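Local structure of tryptophan halogenase (Shewanella frigidimarina, 2PYX) at residues K155-A160 with D516-Y521; N78-I81 with D85-F88; F164-G169 with Q502-N507; V146-G151 with A271-S276; G19-G24 with Q179-H184. The protein probably binds FAD and acts as a flavin-dependent monooxygenase of the tryptophan halogenase family. All coordinates share one frame; numbering follows the deposited sequence.

Interaction 1 (K155-A160 with D516-Y521); sequences KSIVTA and DKVAQY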
# COMPACT_ATOMS: atom_id res chain seq x y z
N LYS A 155 0.55 1.50 -19.94
CA LYS A 155 1.07 0.55 -20.93
C LYS A 155 0.08 0.45 -22.08
O LYS A 155 -1.00 0.98 -22.00
CB LYS A 155 1.33 -0.83 -20.28
CG LYS A 155 0.06 -1.52 -19.77
CD LYS A 155 0.36 -2.72 -18.89
CE LYS A 155 1.07 -3.85 -19.61
NZ LYS A 155 1.39 -5.03 -18.71
N SER A 156 0.49 -0.25 -23.14
CA SER A 156 -0.34 -0.47 -24.33
C SER A 156 -0.77 -1.92 -24.37
O SER A 156 -0.21 -2.76 -23.66
CB SER A 156 0.50 -0.16 -25.57
OG SER A 156 1.61 -1.04 -25.66
N ILE A 157 -1.73 -2.24 -25.24
CA ILE A 157 -2.23 -3.63 -25.36
C ILE A 157 -1.13 -4.59 -25.86
O ILE A 157 -1.17 -5.81 -25.59
CB ILE A 157 -3.54 -3.67 -26.19
CG1 ILE A 157 -4.23 -5.03 -26.11
CG2 ILE A 157 -3.27 -3.28 -27.67
CD1 ILE A 157 -4.43 -5.56 -24.71
N VAL A 158 -0.13 -4.04 -26.55
CA VAL A 158 0.99 -4.82 -27.08
C VAL A 158 2.11 -5.02 -26.07
O VAL A 158 3.05 -5.79 -26.31
CB VAL A 158 1.57 -4.18 -28.39
CG1 VAL A 158 0.48 -4.09 -29.45
CG2 VAL A 158 2.17 -2.81 -28.12
N THR A 159 2.03 -4.34 -24.94
CA THR A 159 3.00 -4.51 -23.88
C THR A 159 2.81 -5.84 -23.13
O THR A 159 1.69 -6.26 -22.85
CB THR A 159 2.90 -3.35 -22.88
OG1 THR A 159 2.98 -2.10 -23.59
CG2 THR A 159 4.03 -3.40 -21.87
N ALA A 160 3.92 -6.48 -22.79
CA ALA A 160 3.90 -7.78 -22.12
C ALA A 160 3.28 -7.70 -20.74
O ALA A 160 3.30 -6.62 -20.10
CB ALA A 160 5.32 -8.31 -22.01
N ASP A 516 -10.88 -2.64 -22.01
CA ASP A 516 -11.77 -3.33 -22.96
C ASP A 516 -11.01 -4.36 -23.80
O ASP A 516 -11.50 -5.48 -24.03
CB ASP A 516 -12.44 -2.33 -23.89
CG ASP A 516 -13.54 -1.54 -23.22
OD1 ASP A 516 -14.03 -1.90 -22.13
OD2 ASP A 516 -13.91 -0.51 -23.82
N LYS A 517 -9.83 -4.00 -24.28
CA LYS A 517 -9.00 -4.94 -25.06
C LYS A 517 -8.33 -6.01 -24.21
O LYS A 517 -8.08 -7.11 -24.67
CB LYS A 517 -7.99 -4.19 -25.93
CG LYS A 517 -8.64 -3.36 -27.05
CD LYS A 517 -9.22 -4.26 -28.14
CE LYS A 517 -9.85 -3.47 -29.31
NZ LYS A 517 -11.03 -2.70 -28.87
N VAL A 518 -8.01 -5.69 -22.96
CA VAL A 518 -7.49 -6.72 -22.07
C VAL A 518 -8.55 -7.78 -21.84
O VAL A 518 -8.23 -8.95 -21.79
CB VAL A 518 -7.05 -6.12 -20.71
CG1 VAL A 518 -6.75 -7.23 -19.71
CG2 VAL A 518 -5.84 -5.23 -20.91
N ALA A 519 -9.81 -7.36 -21.71
CA ALA A 519 -10.92 -8.30 -21.51
C ALA A 519 -11.07 -9.22 -22.73
O ALA A 519 -11.25 -10.44 -22.59
CB ALA A 519 -12.20 -7.55 -21.23
N GLN A 520 -10.94 -8.64 -23.91
CA GLN A 520 -11.24 -9.35 -25.17
C GLN A 520 -10.06 -10.16 -25.72
O GLN A 520 -10.24 -11.29 -26.25
CB GLN A 520 -11.71 -8.32 -26.20
CG GLN A 520 -11.98 -8.87 -27.59
CD GLN A 520 -12.64 -7.85 -28.52
OE1 GLN A 520 -12.74 -6.65 -28.21
NE2 GLN A 520 -13.10 -8.33 -29.68
N TYR A 521 -8.85 -9.61 -25.61
CA TYR A 521 -7.66 -10.24 -26.17
C TYR A 521 -6.57 -10.54 -25.15
O TYR A 521 -5.91 -11.58 -25.22
CB TYR A 521 -7.08 -9.33 -27.26
CG TYR A 521 -7.99 -9.08 -28.43
CD1 TYR A 521 -8.18 -10.06 -29.41
CD2 TYR A 521 -8.64 -7.86 -28.58
CE1 TYR A 521 -9.00 -9.82 -30.51
CE2 TYR A 521 -9.47 -7.62 -29.67
CZ TYR A 521 -9.65 -8.60 -30.63
OH TYR A 521 -10.46 -8.37 -31.72
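Lys517, whose CB touches Ile157, lays its CD at the edge of the Tyr521 ring and in the ring plane, while Gln520 CG lies over one ring face, 3.5 Å above the plane and offset toward the rim. The bends of the Lys517 chain at chi2 and chi4 carry its amino group away from the 155-160 loop, and CB is the part of the side chain that meets Ile157. Of residues 155-160, Ile157 makes the contact with 516-521. With CG1 anti to the backbone N (chi1 -168°), it extends over the last turn: Ile157 CG1 meets Lys517 CB at 3.9 Å, and Ile157 CD1 reaches Val518 CG2 at 4.1 Å. The Ile157 and Lys517 side chains cross at about a right angle. No hydrogen bond joins the segments, so the contact is van der Waals.

Within the loop, Ser156 to Thr159 form a type I beta turn, closed by Thr159 N to Ser156 O at 3.0 Å, and Ser156 OG and Thr159 OG1 share a hydrogen bond of 2.7 Å. Lys155 NZ bonds Ala160 O at 2.8 Å, tilted 32° from the carbonyl plane; it also makes a salt bridge with Glu77 and a hydrogen bond with Tyr168 OH, while Lys155 makes a cation-pi contact with Phe523. The carboxylate of Glu77 and the carbonyl of Ala160 would probably favour the charged amine. Away from the annotated sites, the contact lays the loop between helix 144-149 and strand 169-172 against the final helix, 511-520, where Ile157 also touches Leu514 and Val518 packs on helix 77-83.

Interaction 2 (N78-I81 with D85-F88); sequences NDFI and DASF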
# COMPACT_ATOMS: atom_id res chain seq x y z
N ASN A 78 -3.63 -11.15 -17.20
CA ASN A 78 -4.98 -11.05 -17.76
C ASN A 78 -6.01 -11.71 -16.83
O ASN A 78 -7.08 -11.14 -16.58
CB ASN A 78 -5.04 -11.66 -19.16
CG ASN A 78 -4.07 -10.99 -20.12
OD1 ASN A 78 -3.96 -9.76 -20.15
ND2 ASN A 78 -3.37 -11.81 -20.92
N ASP A 79 -5.68 -12.89 -16.33
CA ASP A 79 -6.53 -13.60 -15.38
C ASP A 79 -6.80 -12.72 -14.15
O ASP A 79 -7.92 -12.59 -13.69
CB ASP A 79 -5.86 -14.90 -14.92
CG ASP A 79 -5.82 -15.98 -15.98
OD1 ASP A 79 -6.49 -15.87 -17.03
OD2 ASP A 79 -5.12 -16.98 -15.75
N PHE A 80 -5.74 -12.13 -13.59
CA PHE A 80 -5.88 -11.24 -12.44
C PHE A 80 -6.84 -10.08 -12.71
O PHE A 80 -7.77 -9.80 -11.94
CB PHE A 80 -4.48 -10.72 -12.02
CG PHE A 80 -4.54 -9.61 -11.00
CD1 PHE A 80 -4.83 -9.88 -9.67
CD2 PHE A 80 -4.32 -8.29 -11.37
CE1 PHE A 80 -4.92 -8.85 -8.74
CE2 PHE A 80 -4.41 -7.27 -10.45
CZ PHE A 80 -4.70 -7.54 -9.13
N ILE A 81 -6.58 -9.35 -13.80
CA ILE A 81 -7.37 -8.18 -14.13
C ILE A 81 -8.84 -8.55 -14.33
O ILE A 81 -9.75 -7.88 -13.83
CB ILE A 81 -6.79 -7.44 -15.38
CG1 ILE A 81 -5.46 -6.79 -15.00
CG2 ILE A 81 -7.76 -6.39 -15.93
CD1 ILE A 81 -4.70 -6.19 -16.18
N ASP A 85 -11.65 -7.59 -10.83
CA ASP A 85 -12.22 -6.28 -11.14
C ASP A 85 -11.15 -5.20 -11.01
O ASP A 85 -11.36 -4.18 -10.38
CB ASP A 85 -13.42 -5.98 -10.23
CG ASP A 85 -14.32 -4.87 -10.76
OD1 ASP A 85 -14.17 -4.46 -11.93
OD2 ASP A 85 -15.20 -4.42 -10.00
N ALA A 86 -10.01 -5.43 -11.62
CA ALA A 86 -8.87 -4.53 -11.43
C ALA A 86 -8.75 -3.46 -12.51
O ALA A 86 -9.20 -3.63 -13.65
CB ALA A 86 -7.60 -5.34 -11.40
N SER A 87 -8.16 -2.33 -12.12
CA SER A 87 -7.72 -1.30 -13.04
C SER A 87 -6.29 -0.91 -12.66
O SER A 87 -5.76 -1.32 -11.61
CB SER A 87 -8.65 -0.08 -13.02
OG SER A 87 -8.34 0.83 -14.06
N PHE A 88 -5.63 -0.11 -13.51
CA PHE A 88 -4.24 0.30 -13.29
C PHE A 88 -4.19 1.53 -12.44
O PHE A 88 -4.90 2.49 -12.71
CB PHE A 88 -3.56 0.58 -14.63
CG PHE A 88 -3.66 -0.57 -15.58
CD1 PHE A 88 -2.89 -1.70 -15.40
CD2 PHE A 88 -4.56 -0.54 -16.62
CE1 PHE A 88 -3.02 -2.77 -16.28
CE2 PHE A 88 -4.70 -1.61 -17.48
CZ PHE A 88 -3.94 -2.71 -17.30
O HOH W 1 -10.83 -5.52 -14.87
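Apolar packing joins four side chains of the 85-88 and 78-81 segments in two places. Phe80 CE2 touches Ala86 CB at 3.8 Å; the methyl of Ala86 points back toward the helix and also lies near the Ile81 backbone. Ile81 CD1 meets Phe88 CZ at 3.7 Å, the two side chains crossing at about a right angle. Ile81 CG1 runs anti to the carbonyl carbon (chi1 -70°), and its extended chain carries CD1 out to the phenyl ring.

The polar link runs through Ile81 O. Ala86 N gives it a weak but nearly straight bond of 3.3 Å (173°), and one water bridges the chain by donating to both Ile81 O and Ala86 O at 2.8 Å each. Asp85 lets the chain double back here with left-handed backbone angles; in the conformer given, Asp85 OD2 is hydrogen-bonded to Thr291 OG1.

Around this turn, Phe80 packs edge-to-face with Tyr170 and Phe177, and Phe88 does so with Tyr168. The contact joins the end region of helix 77-83 to the start of strand 87-95, the strand that carries the predicted active-site Lys89, with Leu514 and Leu515 of helix 511-520 lying against Phe88.

Interaction 3 (F164-G169 with Q502-N507); sequences FQNNYG and QALSKN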
# COMPACT_ATOMS: atom_id res chain seq x y z
N PHE A 164 5.75 -2.39 -18.53
CA PHE A 164 5.15 -1.09 -18.50
C PHE A 164 5.90 -0.06 -19.30
O PHE A 164 7.09 -0.23 -19.56
CB PHE A 164 4.99 -0.61 -17.03
CG PHE A 164 6.27 -0.52 -16.25
CD1 PHE A 164 7.09 0.60 -16.36
CD2 PHE A 164 6.68 -1.55 -15.41
CE1 PHE A 164 8.27 0.70 -15.64
CE2 PHE A 164 7.87 -1.45 -14.69
CZ PHE A 164 8.65 -0.32 -14.80
N GLN A 165 5.16 0.98 -19.68
CA GLN A 165 5.75 2.22 -20.17
C GLN A 165 6.00 3.19 -19.03
O GLN A 165 7.03 3.84 -18.98
CB GLN A 165 4.89 2.77 -21.29
CG GLN A 165 5.05 1.87 -22.54
CD GLN A 165 4.01 2.10 -23.59
OE1 GLN A 165 4.22 2.87 -24.53
NE2 GLN A 165 2.88 1.45 -23.44
N ASN A 166 5.08 3.24 -18.08
CA ASN A 166 5.30 3.94 -16.81
C ASN A 166 4.88 3.00 -15.67
O ASN A 166 3.94 2.24 -15.82
CB ASN A 166 4.48 5.23 -16.71
CG ASN A 166 5.15 6.40 -17.39
OD1 ASN A 166 6.33 6.63 -17.23
ND2 ASN A 166 4.35 7.18 -18.11
N ASN A 167 5.60 3.04 -14.55
CA ASN A 167 5.36 2.06 -13.47
C ASN A 167 3.96 2.18 -12.91
O ASN A 167 3.39 3.28 -12.82
CB ASN A 167 6.38 2.23 -12.33
CG ASN A 167 6.63 0.95 -11.52
OD1 ASN A 167 6.04 -0.09 -11.81
ND2 ASN A 167 7.54 1.01 -10.56
N TYR A 168 3.41 1.04 -12.53
CA TYR A 168 2.04 0.96 -12.09
C TYR A 168 1.84 -0.14 -11.07
O TYR A 168 2.59 -1.11 -11.03
CB TYR A 168 1.08 0.74 -13.26
CG TYR A 168 1.14 -0.60 -13.95
CD1 TYR A 168 2.04 -0.83 -15.01
CD2 TYR A 168 0.30 -1.64 -13.59
CE1 TYR A 168 2.09 -2.05 -15.64
CE2 TYR A 168 0.35 -2.86 -14.22
CZ TYR A 168 1.26 -3.08 -15.24
OH TYR A 168 1.29 -4.31 -15.88
N GLY A 169 0.84 0.10 -10.22
CA GLY A 169 0.19 -0.95 -9.43
C GLY A 169 -1.27 -1.05 -9.86
O GLY A 169 -1.62 -0.73 -11.00
N GLN A 502 5.70 13.93 -24.22
CA GLN A 502 4.96 14.26 -25.42
C GLN A 502 4.71 13.01 -26.25
O GLN A 502 3.59 12.81 -26.74
CB GLN A 502 5.72 15.33 -26.21
CG GLN A 502 5.02 15.76 -27.50
CD GLN A 502 3.97 16.85 -27.28
OE1 GLN A 502 3.34 16.95 -26.22
NE2 GLN A 502 3.78 17.68 -28.31
N ALA A 503 5.72 12.15 -26.39
CA ALA A 503 5.57 10.96 -27.23
C ALA A 503 4.51 10.04 -26.63
O ALA A 503 3.59 9.59 -27.31
CB ALA A 503 6.88 10.23 -27.41
N LEU A 504 4.61 9.79 -25.33
CA LEU A 504 3.65 8.90 -24.68
C LEU A 504 2.24 9.47 -24.70
O LEU A 504 1.27 8.72 -24.80
CB LEU A 504 4.06 8.62 -23.23
CG LEU A 504 5.28 7.72 -23.10
CD1 LEU A 504 5.75 7.68 -21.66
CD2 LEU A 504 5.00 6.31 -23.56
N SER A 505 2.11 10.79 -24.61
CA SER A 505 0.78 11.41 -24.56
C SER A 505 -0.01 11.16 -25.84
O SER A 505 -1.24 11.16 -25.84
CB SER A 505 0.86 12.91 -24.27
OG SER A 505 1.22 13.65 -25.44
N LYS A 506 0.73 10.92 -26.92
CA LYS A 506 0.13 10.67 -28.23
C LYS A 506 -0.14 9.20 -28.51
O LYS A 506 -0.91 8.87 -29.41
CB LYS A 506 1.06 11.29 -29.28
CG LYS A 506 1.14 12.79 -29.08
CD LYS A 506 2.08 13.51 -29.99
CE LYS A 506 1.98 15.01 -29.76
NZ LYS A 506 0.57 15.54 -29.78
N ASN A 507 0.43 8.29 -27.73
CA ASN A 507 0.38 6.89 -28.07
C ASN A 507 -0.36 5.98 -27.07
O ASN A 507 -0.89 4.94 -27.45
CB ASN A 507 1.80 6.48 -28.36
CG ASN A 507 2.27 7.06 -29.70
OD1 ASN A 507 1.79 6.63 -30.77
ND2 ASN A 507 3.15 8.09 -29.65
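Leu504 CG lies anti to its carbonyl carbon (chi1 -71°), and chi2 of 171° spreads the two methyls so that each meets a different amide of the loop. This is loop-on-helix packing: the irregular 164-169 segment, ahead of strand 169-172, lies against the long helix 484-507. Gln165 OE1 touches Leu504 CD2 at 3.7 Å and Asn166 ND2 touches Leu504 CD1 at 3.8 Å. Both are van der Waals contacts of a polar atom with a methyl, and no hydrogen bond crosses between the segments.

The amide of Asn166 finds its polar partners elsewhere. Its ND2 bonds Ser143 OG and its OD1 accepts from Arg500 NH2, so this buried group is held at both ends while its nitrogen also touches the leucine methyl. Leu147 of helix 144-149 also touches both Asn166 and Leu504, filling in beside the contact.

On the helix side, Ser505 OG turns back to bond Gln502 O at 2.8 Å. Ala503 O is shared by two donors: Lys506 N at 3.2 Å and, from the opposite face of the carbonyl plane, Asn507 ND2 at 2.8 Å.

Interaction 4 (V146-G151 with A271-S276); sequences VLTQLG and ASCTHS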
# COMPACT_ATOMS: atom_id res chain seq x y z
N VAL A 146 1.31 14.58 -16.50
CA VAL A 146 0.60 14.91 -17.72
C VAL A 146 -0.27 13.75 -18.21
O VAL A 146 -1.42 13.95 -18.56
CB VAL A 146 1.59 15.39 -18.82
CG1 VAL A 146 0.88 15.49 -20.15
CG2 VAL A 146 2.22 16.72 -18.42
N LEU A 147 0.27 12.53 -18.20
CA LEU A 147 -0.44 11.39 -18.76
C LEU A 147 -1.66 11.00 -17.93
O LEU A 147 -2.71 10.69 -18.45
CB LEU A 147 0.52 10.21 -18.93
CG LEU A 147 1.71 10.52 -19.85
CD1 LEU A 147 2.78 9.44 -19.81
CD2 LEU A 147 1.26 10.70 -21.28
N THR A 148 -1.54 11.04 -16.61
CA THR A 148 -2.66 10.70 -15.75
C THR A 148 -3.74 11.79 -15.79
O THR A 148 -4.92 11.49 -15.68
CB THR A 148 -2.21 10.38 -14.29
OG1 THR A 148 -1.55 11.52 -13.75
CG2 THR A 148 -1.30 9.18 -14.27
N GLN A 149 -3.32 13.05 -15.96
CA GLN A 149 -4.31 14.14 -16.14
C GLN A 149 -5.19 13.86 -17.36
O GLN A 149 -6.39 14.19 -17.39
CB GLN A 149 -3.59 15.47 -16.27
CG GLN A 149 -3.08 15.99 -14.93
CD GLN A 149 -2.17 17.22 -15.04
OE1 GLN A 149 -2.02 17.97 -14.07
NE2 GLN A 149 -1.58 17.44 -16.22
N LEU A 150 -4.58 13.25 -18.37
CA LEU A 150 -5.27 12.86 -19.60
C LEU A 150 -6.03 11.53 -19.53
O LEU A 150 -6.59 11.08 -20.52
CB LEU A 150 -4.25 12.77 -20.71
CG LEU A 150 -3.65 14.09 -21.15
CD1 LEU A 150 -2.49 13.84 -22.06
CD2 LEU A 150 -4.71 14.95 -21.87
N GLY A 151 -6.02 10.88 -18.36
CA GLY A 151 -6.70 9.62 -18.16
C GLY A 151 -6.08 8.45 -18.88
O GLY A 151 -6.77 7.45 -19.16
N ALA A 271 -10.33 6.75 -13.67
CA ALA A 271 -9.19 7.57 -13.28
C ALA A 271 -7.92 6.71 -13.23
O ALA A 271 -7.98 5.52 -12.95
CB ALA A 271 -9.45 8.18 -11.93
N SER A 272 -6.77 7.32 -13.55
CA SER A 272 -5.50 6.60 -13.59
C SER A 272 -4.87 6.43 -12.22
O SER A 272 -3.98 5.59 -12.07
CB SER A 272 -4.51 7.32 -14.49
OG SER A 272 -5.00 7.42 -15.83
N CYS A 273 -5.31 7.24 -11.26
CA CYS A 273 -4.72 7.25 -9.90
C CYS A 273 -5.81 7.16 -8.85
O CYS A 273 -6.96 7.47 -9.10
CB CYS A 273 -3.97 8.55 -9.69
SG CYS A 273 -2.60 8.79 -10.81
N THR A 274 -5.42 6.76 -7.64
CA THR A 274 -6.29 6.99 -6.47
C THR A 274 -6.40 8.50 -6.24
O THR A 274 -5.41 9.22 -6.33
CB THR A 274 -5.69 6.34 -5.23
OG1 THR A 274 -5.57 4.93 -5.44
CG2 THR A 274 -6.55 6.62 -4.02
N HIS A 275 -7.61 8.99 -5.92
CA HIS A 275 -7.79 10.38 -5.54
C HIS A 275 -7.99 10.44 -4.03
O HIS A 275 -8.64 9.57 -3.42
CB HIS A 275 -8.98 10.99 -6.26
CG HIS A 275 -8.74 11.16 -7.72
ND1 HIS A 275 -9.55 11.95 -8.51
CD2 HIS A 275 -7.76 10.69 -8.53
CE1 HIS A 275 -9.09 11.93 -9.75
NE2 HIS A 275 -8.02 11.17 -9.80
N SER A 276 -7.39 11.47 -3.45
CA SER A 276 -7.48 11.74 -2.03
C SER A 276 -7.81 13.22 -1.93
O SER A 276 -6.97 14.05 -2.24
CB SER A 276 -6.13 11.48 -1.37
OG SER A 276 -6.07 12.02 -0.07
O HOH W 2 -7.06 10.09 -14.45
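Thr148 O is gripped from two directions: Gly151 N donates to it at 3.0 Å, and a water donates at 2.8 Å. The same water accepts from Ser272 N at 2.9 Å, so it links the carbonyl near the end of helix 144-149 to the backbone ahead of strand 274-279. Gly151, with its positive phi, closes the helix in a Schellman motif.

Beside the water the surfaces meet through small side chains. Thr148 CG2 touches Ser272 CB at 3.7 Å and Cys273 SG at 3.7 Å. Thr148 OG1 takes the crowded position between backbone N and carbonyl carbon (chi1 60°), where it bonds Gln144 O one turn back along the helix; this leaves the methyl to face the other segment. Ser272 OG packs 3.4 Å from Gly151 C. It is hydrogen-bonded to Leu152 O and to Asn511 ND2, the amide nitrogen being the donor in the second bond.

Cys273 lies about 6 Å, side chain to side chain, from the predicted active-site Lys89. No direct hydrogen bond crosses the interface. The union therefore depends on close fit of small groups plus one water, with the buried hydroxyls satisfied within their own surroundings or by third parties.

Interaction 5 (G19-G24 with Q179-H184); sequences GWITAG and QLLTEH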
# COMPACT_ATOMS: atom_id res chain seq x y z
N GLY A 19 -3.27 -13.84 4.28
CA GLY A 19 -2.97 -15.25 4.36
C GLY A 19 -2.59 -15.86 3.05
O GLY A 19 -1.60 -16.61 2.96
N TRP A 20 -3.36 -15.53 2.01
CA TRP A 20 -3.10 -16.15 0.71
C TRP A 20 -1.88 -15.59 -0.02
O TRP A 20 -1.17 -16.33 -0.70
CB TRP A 20 -4.32 -16.16 -0.18
CG TRP A 20 -5.39 -17.05 0.36
CD1 TRP A 20 -6.56 -16.67 0.98
CD2 TRP A 20 -5.35 -18.46 0.40
NE1 TRP A 20 -7.27 -17.78 1.37
CE2 TRP A 20 -6.55 -18.89 1.03
CE3 TRP A 20 -4.44 -19.43 -0.03
CZ2 TRP A 20 -6.83 -20.24 1.24
CZ3 TRP A 20 -4.75 -20.75 0.16
CH2 TRP A 20 -5.94 -21.14 0.80
N ILE A 21 -1.60 -14.31 0.15
CA ILE A 21 -0.34 -13.82 -0.44
C ILE A 21 0.84 -14.51 0.24
O ILE A 21 1.82 -14.89 -0.41
CB ILE A 21 -0.23 -12.29 -0.36
CG1 ILE A 21 -1.17 -11.66 -1.40
CG2 ILE A 21 1.23 -11.81 -0.57
CD1 ILE A 21 -1.35 -10.15 -1.22
N THR A 22 0.75 -14.67 1.56
CA THR A 22 1.81 -15.35 2.30
C THR A 22 1.97 -16.78 1.78
O THR A 22 3.07 -17.25 1.54
CB THR A 22 1.55 -15.33 3.82
OG1 THR A 22 1.44 -13.96 4.26
CG2 THR A 22 2.66 -16.03 4.58
N ALA A 23 0.87 -17.52 1.71
CA ALA A 23 0.93 -18.90 1.25
C ALA A 23 1.57 -19.01 -0.12
O ALA A 23 2.44 -19.84 -0.36
CB ALA A 23 -0.47 -19.49 1.21
N GLY A 24 1.16 -18.13 -1.04
CA GLY A 24 1.66 -18.18 -2.40
C GLY A 24 3.12 -17.86 -2.53
O GLY A 24 3.88 -18.52 -3.24
N GLN A 179 -10.06 -14.83 -3.39
CA GLN A 179 -10.64 -16.03 -4.01
C GLN A 179 -9.76 -16.59 -5.12
O GLN A 179 -9.52 -17.79 -5.21
CB GLN A 179 -12.04 -15.75 -4.54
CG GLN A 179 -12.76 -17.02 -5.05
CD GLN A 179 -12.76 -18.18 -4.05
OE1 GLN A 179 -13.12 -18.01 -2.88
NE2 GLN A 179 -12.35 -19.36 -4.51
N LEU A 180 -9.24 -15.70 -5.96
CA LEU A 180 -8.31 -16.13 -7.01
C LEU A 180 -7.08 -16.82 -6.41
O LEU A 180 -6.65 -17.86 -6.85
CB LEU A 180 -7.91 -14.95 -7.89
CG LEU A 180 -6.81 -15.12 -8.93
CD1 LEU A 180 -7.04 -16.35 -9.76
CD2 LEU A 180 -6.73 -13.93 -9.86
N LEU A 181 -6.54 -16.22 -5.36
CA LEU A 181 -5.35 -16.78 -4.72
C LEU A 181 -5.65 -18.14 -4.05
O LEU A 181 -4.83 -19.05 -4.06
CB LEU A 181 -4.79 -15.81 -3.66
CG LEU A 181 -4.15 -14.55 -4.26
CD1 LEU A 181 -3.93 -13.55 -3.13
CD2 LEU A 181 -2.84 -14.88 -5.00
N THR A 182 -6.83 -18.26 -3.44
CA THR A 182 -7.21 -19.52 -2.82
C THR A 182 -7.17 -20.64 -3.85
O THR A 182 -6.62 -21.70 -3.61
CB THR A 182 -8.64 -19.42 -2.28
OG1 THR A 182 -8.71 -18.45 -1.21
CG2 THR A 182 -9.13 -20.79 -1.78
N GLU A 183 -7.76 -20.34 -5.01
CA GLU A 183 -7.80 -21.30 -6.12
C GLU A 183 -6.39 -21.62 -6.61
O GLU A 183 -6.01 -22.78 -6.71
CB GLU A 183 -8.65 -20.75 -7.28
CG GLU A 183 -10.11 -20.57 -6.91
CD GLU A 183 -10.91 -19.58 -7.77
OE1 GLU A 183 -10.35 -18.89 -8.67
OE2 GLU A 183 -12.14 -19.48 -7.49
N HIS A 184 -5.59 -20.60 -6.87
CA HIS A 184 -4.26 -20.84 -7.35
C HIS A 184 -3.40 -21.59 -6.34
O HIS A 184 -2.70 -22.55 -6.68
CB HIS A 184 -3.63 -19.52 -7.70
CG HIS A 184 -2.25 -19.64 -8.24
ND1 HIS A 184 -1.99 -19.90 -9.57
CD2 HIS A 184 -1.04 -19.52 -7.63
CE1 HIS A 184 -0.68 -19.94 -9.76
NE2 HIS A 184 -0.08 -19.72 -8.60
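Trp20 lies with one face of its indole against Thr182. Thr182 CA stands 3.8 Å from the centroid of the six-membered ring and 7° off its normal, a CH-pi contact squarely over the ring. Thr182 OG1 sits over the same face near the rim, 3.0 Å from Trp20 NE1. Short as that approach is, it is no hydrogen bond, because the indole N-H lies in the ring plane and the hydroxyl stands above it. Closer to the backbone, Trp20 CB packs on Leu181 CB at 3.5 Å, and Leu181 CD1 continues to Ile21 CG1 at 3.8 Å.

In the next shell, Thr182 OG1, beside its backbone N and anti to the carbonyl carbon (chi1 -65°), reaches back to bond Ser178 O, which fixes the hydroxyl over the indole. His193 meets the Trp20 ring edge-to-face. Ile21 is further enclosed by residues of helices 65-73 and 363-377. The helix segments pass 9.2 Å apart at 33°, running in roughly the same direction. An alanine in place of Trp20 is likely to leave Thr182 without its CH-pi partner and open a gap between the helices, with His193 also losing its ring mate. Helix 16-31 follows strand 9-13 with Gly14, Gly16 and Gly19 in a GxGxxG pattern, consistent with the Rossmann-type strand-turn-helix that binds FAD; Trp20 sits beside the predicted FAD-binding Gly15.

In the fold
Interaction 5, beside the probable FAD-binding end, lies about 30 Å between centres from interactions 3 and 4, but touches interaction 2, about 16 Å away, through Phe80 and Leu180. Interactions 1 and 2, about 11 Å apart, touch mainly through Val518; interactions 3 and 4, about 12 Å apart, meet mainly at Leu147. Interactions 2 and 4 reach neighbouring strands, 87-95 and 274-279, of the large mixed sheet. Along the chain, interaction 2 closes first; the segments of interaction 3 lie between those of interaction 1, and those of interaction 4 alternate with both. The C-terminal part thus returns to earlier elements: helix 511-520 packs on the start of strand 87-95, helix 484-507 on the loop and helix 144-149.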